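Local coordinates for protein gamma-glutamyltranspeptidase (Streptomyces lincolnensis, PDB 6J3A) that is a homologue of gamma-glutamyltranspeptidase that probably transfers or cleaves gamma-glutamyl groups as a member of the N-terminal nucleophile hydrolase clan, at residues Asp300-His303 / Leu304-Gly308; Gly551-Gly555 / Ser556-Glu560. All coordinates share one frame; numbering follows the deposited sequence.

Contact 1: residues Asp300-His303 / Leu304-Gly308; sequences DYVH and LLVEG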
loop_
_atom_site.group_PDB
_atom_site.type_symbol
_atom_site.label_atom_id
_atom_site.label_comp_id
_atom_site.label_asym_id
_atom_site.label_seq_id
_atom_site.Cartn_x
_atom_site.Cartn_y
_atom_site.Cartn_z
ATOM N N ASP A 300 8.794 28.042 -15.815
ATOM C CA ASP A 300 8.148 29.272 -15.311
ATOM C C ASP A 300 7.302 29.028 -14.046
ATOM O O ASP A 300 7.291 29.857 -13.139
ATOM C CB ASP A 300 7.259 29.922 -16.396
ATOM C CG ASP A 300 8.053 30.400 -17.625
ATOM O OD1 ASP A 300 9.283 30.578 -17.518
ATOM O OD2 ASP A 300 7.438 30.593 -18.702
ATOM N N TYR A 301 6.597 27.895 -14.002
ATOM C CA TYR A 301 5.795 27.477 -12.836
ATOM C C TYR A 301 6.659 27.220 -11.609
ATOM O O TYR A 301 6.335 27.661 -10.520
ATOM C CB TYR A 301 5.014 26.215 -13.193
ATOM C CG TYR A 301 4.216 25.534 -12.079
ATOM C CD1 TYR A 301 2.933 25.967 -11.734
ATOM C CD2 TYR A 301 4.724 24.415 -11.413
ATOM C CE1 TYR A 301 2.194 25.321 -10.751
ATOM C CE2 TYR A 301 3.991 23.768 -10.426
ATOM C CZ TYR A 301 2.728 24.223 -10.100
ATOM O OH TYR A 301 2.009 23.576 -9.117
ATOM N N VAL A 302 7.751 26.494 -11.796
ATOM C CA VAL A 302 8.689 26.210 -10.708
ATOM C C VAL A 302 9.333 27.493 -10.194
ATOM O O VAL A 302 9.200 27.814 -9.011
ATOM C CB VAL A 302 9.779 25.209 -11.158
ATOM C CG1 VAL A 302 10.908 25.090 -10.136
ATOM C CG2 VAL A 302 9.159 23.850 -11.389
ATOM N N HIS A 303 10.028 28.197 -11.095
ATOM C CA HIS A 303 10.654 29.507 -10.810
ATOM C C HIS A 303 9.741 30.429 -10.001
ATOM O O HIS A 303 10.130 30.939 -8.955
ATOM C CB HIS A 303 11.059 30.227 -12.113
ATOM C CG HIS A 303 11.604 31.605 -11.891
ATOM N ND1 HIS A 303 12.915 31.837 -11.537
ATOM C CD2 HIS A 303 11.007 32.820 -11.935
ATOM C CE1 HIS A 303 13.105 33.135 -11.380
ATOM N NE2 HIS A 303 11.962 33.754 -11.614
ATOM N N LEU A 304 8.532 30.624 -10.510
ATOM C CA LEU A 304 7.513 31.436 -9.842
ATOM C C LEU A 304 7.273 31.025 -8.393
ATOM O O LEU A 304 7.202 31.875 -7.514
ATOM C CB LEU A 304 6.184 31.376 -10.611
ATOM C CG LEU A 304 5.003 32.088 -9.945
ATOM C CD1 LEU A 304 5.207 33.598 -9.966
ATOM C CD2 LEU A 304 3.686 31.713 -10.597
ATOM N N LEU A 305 7.127 29.722 -8.169
ATOM C CA LEU A 305 6.911 29.174 -6.833
ATOM C C LEU A 305 8.121 29.273 -5.912
ATOM O O LEU A 305 7.953 29.428 -4.700
ATOM C CB LEU A 305 6.462 27.716 -6.925
ATOM C CG LEU A 305 5.111 27.463 -7.608
ATOM C CD1 LEU A 305 4.689 26.008 -7.458
ATOM C CD2 LEU A 305 4.006 28.374 -7.101
ATOM N N VAL A 306 9.326 29.158 -6.475
ATOM C CA VAL A 306 10.571 29.231 -5.685
ATOM C C VAL A 306 10.757 30.656 -5.137
ATOM O O VAL A 306 10.912 30.874 -3.928
ATOM C CB VAL A 306 11.794 28.764 -6.522
ATOM C CG1 VAL A 306 13.126 29.066 -5.827
ATOM C CG2 VAL A 306 11.691 27.271 -6.810
ATOM N N GLU A 307 10.718 31.621 -6.042
ATOM C CA GLU A 307 10.837 33.024 -5.657
ATOM C C GLU A 307 9.738 33.439 -4.671
ATOM O O GLU A 307 10.009 34.119 -3.683
ATOM C CB GLU A 307 10.843 33.923 -6.902
ATOM C CG GLU A 307 12.035 33.691 -7.824
ATOM C CD GLU A 307 13.333 33.658 -7.057
ATOM O OE1 GLU A 307 13.846 32.546 -6.821
ATOM O OE2 GLU A 307 13.805 34.746 -6.647
ATOM N N GLY A 308 8.512 33.009 -4.933
ATOM C CA GLY A 308 7.397 33.260 -4.021
ATOM C C GLY A 308 7.623 32.658 -2.644
ATOM O O GLY A 308 7.377 33.304 -1.629
#

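Contact 2: residues Gly551-Gly555 / Ser556-Glu560; sequences GMRPG and SVTVE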
loop_
_atom_site.group_PDB
_atom_site.type_symbol
_atom_site.label_atom_id
_atom_site.label_comp_id
_atom_site.label_asym_id
_atom_site.label_seq_id
_atom_site.Cartn_x
_atom_site.Cartn_y
_atom_site.Cartn_z
ATOM N N GLY A 551 22.149 27.859 9.715
ATOM C CA GLY A 551 22.633 28.551 8.524
ATOM C C GLY A 551 21.556 28.797 7.458
ATOM O O GLY A 551 20.413 28.343 7.572
ATOM N N MET A 552 21.920 29.574 6.444
ATOM C CA MET A 552 21.159 29.655 5.188
ATOM C C MET A 552 22.067 29.437 3.980
ATOM O O MET A 552 23.277 29.649 4.063
ATOM C CB MET A 552 20.420 30.994 5.093
ATOM C CG MET A 552 21.051 32.114 4.283
ATOM S SD MET A 552 19.995 33.583 4.315
ATOM C CE MET A 552 19.730 33.839 2.562
ATOM N N ARG A 553 21.478 29.003 2.870
ATOM C CA ARG A 553 22.228 28.768 1.634
ATOM C C ARG A 553 21.652 29.655 0.534
ATOM O O ARG A 553 20.634 29.309 -0.063
ATOM C CB ARG A 553 22.171 27.292 1.250
ATOM C CG ARG A 553 22.793 26.365 2.292
ATOM C CD ARG A 553 22.209 24.954 2.262
ATOM N NE ARG A 553 22.980 24.003 1.434
ATOM C CZ ARG A 553 22.475 23.083 0.589
ATOM N NH1 ARG A 553 21.160 22.957 0.379
ATOM N NH2 ARG A 553 23.302 22.278 -0.083
ATOM N N PRO A 554 22.284 30.822 0.286
ATOM C CA PRO A 554 21.724 31.787 -0.659
ATOM C C PRO A 554 21.535 31.235 -2.065
ATOM O O PRO A 554 22.440 30.600 -2.605
ATOM C CB PRO A 554 22.762 32.916 -0.670
ATOM C CG PRO A 554 23.424 32.835 0.654
ATOM C CD PRO A 554 23.469 31.373 0.978
ATOM N N GLY A 555 20.350 31.476 -2.625
ATOM C CA GLY A 555 19.987 31.037 -3.975
ATOM C C GLY A 555 19.948 29.536 -4.237
ATOM O O GLY A 555 19.928 29.116 -5.396
ATOM N N SER A 556 19.908 28.729 -3.175
ATOM C CA SER A 556 20.056 27.277 -3.288
ATOM C C SER A 556 18.719 26.581 -3.424
ATOM O O SER A 556 17.850 26.719 -2.563
ATOM C CB SER A 556 20.779 26.705 -2.076
ATOM O OG SER A 556 21.053 25.328 -2.269
ATOM N N VAL A 557 18.580 25.801 -4.492
ATOM C CA VAL A 557 17.361 25.034 -4.743
ATOM C C VAL A 557 17.678 23.579 -5.114
ATOM O O VAL A 557 18.618 23.299 -5.860
ATOM C CB VAL A 557 16.485 25.728 -5.808
ATOM C CG1 VAL A 557 17.096 25.613 -7.198
ATOM C CG2 VAL A 557 15.074 25.171 -5.785
ATOM N N THR A 558 16.882 22.660 -4.580
ATOM C CA THR A 558 17.136 21.230 -4.746
ATOM C C THR A 558 15.960 20.537 -5.446
ATOM O O THR A 558 14.872 20.447 -4.885
ATOM C CB THR A 558 17.428 20.568 -3.388
ATOM O OG1 THR A 558 18.500 21.266 -2.744
ATOM C CG2 THR A 558 17.816 19.088 -3.547
ATOM N N VAL A 559 16.203 20.045 -6.661
ATOM C CA VAL A 559 15.207 19.260 -7.418
ATOM C C VAL A 559 15.561 17.771 -7.441
ATOM O O VAL A 559 16.738 17.407 -7.344
ATOM C CB VAL A 559 15.033 19.752 -8.880
ATOM C CG1 VAL A 559 14.564 21.200 -8.901
ATOM C CG2 VAL A 559 16.308 19.586 -9.707
ATOM N N GLU A 560 14.542 16.923 -7.585
ATOM C CA GLU A 560 14.748 15.488 -7.775
ATOM C C GLU A 560 15.310 15.240 -9.168
ATOM O O GLU A 560 15.030 15.986 -10.104
ATOM C CB GLU A 560 13.451 14.702 -7.587
ATOM C CG GLU A 560 12.958 14.675 -6.154
ATOM C CD GLU A 560 11.729 13.807 -5.954
ATOM O OE1 GLU A 560 11.776 12.906 -5.096
ATOM O OE2 GLU A 560 10.702 14.017 -6.630
#

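Contact 1: residues Asp300-His303 / Leu304-Gly308
Y301 and H303 each meet the side chain four residues further on, L305 and E307, in an i to i+4 contact along the first turns of helix 299-319, which packs against helices 506-519 and 565-573. L305 CD1 lies over one face of the Y301 ring, 4.0 Å from its centroid and nearest to CZ. The tyrosine reaches this place with CG anti to the backbone N (chi1 174°), while L519 and W538 also touch its side chain. With an alanine here, L305 CD1 would probably lose the ring it rests on, opening a gap beside L515 and W538. Across the helix, the methylene E307 CG sits 3.8 Å from H303 CE1, over one face of the imidazole. H303 hydrogen-bonds through both ring nitrogens, to the G345 carbonyl and H576, which should fix the rotation of the ring; E307 in turn salt-bridges K310. Beneath these pairs run the helical hydrogen bonds, the straightest from E307 N to H303 O (3.0 Å, 173°). What E307 presents to H303 is therefore its aliphatic part, a CH-pi contact, and its carboxylate is left to K310 and the backbone of S349.

Contact 2: residues Gly551-Gly555 / Ser556-Glu560
A type II beta turn from R553 to S556 leads the chain into strand 556-560, the middle strand of a small mixed sheet between strands 538-540 and 577-581. The tight part is the turn itself. S556 N donates to R553 O at 3.2 Å, an imperfectly straight bond (145°) whose donor stands above the carbonyl plane. S556 CB presses on the same oxygen, R553 O, at 3.3 Å, and it also lies 3.7 Å from R553 CB. P554 and G555 occupy the turn's two central positions, and G555 has the positive phi (63°) that the third position of a type II turn calls for and that glycine accepts readily. Its backbone N is held from outside by S542 OG.

The looser part lies further along the arginine. Bent at chi3 (94°), the R553 side chain runs forward alongside the start of the strand and brings its guanidinium beside S556, so that S556 OG stands over one face, 3.6 Å from NH1. T558 OG1 lies near the plane at an edge of the same group, but 4.4 Å from NH1, too far for a direct bond. R553 and T558 are partly exposed, whereas G555 and S556 are buried. R553 NH1 makes its salt bridge with D541, just beyond strand 538-540, and backbone bonds also join D541 to R553 and S556. The turn is thus closed by a main-chain bond, while the charge of the arginine is answered by D541; S556 OG lies over the guanidinium and T558 OG1 farther off at its edge, neither of them hydrogen-bonded to it.

Contacts 1 and 2 are local motifs far apart in sequence that meet in space, their centres about 14 Å apart. The direct junction is a packing contact of V306 CG2 with V557 CG2 at 4.1 Å, where helix 299-319 meets the middle strand of the small mixed sheet. W538, on the neighbouring strand 538-540, extends this apolar seam: it touches Y301, L305 and V306 of contact 1 and V559 of the strand in contact 2. The pair illustrates how a helix turn and a strand-opening turn, each ordered by its own short-range bonds, are joined through hydrophobic side chains.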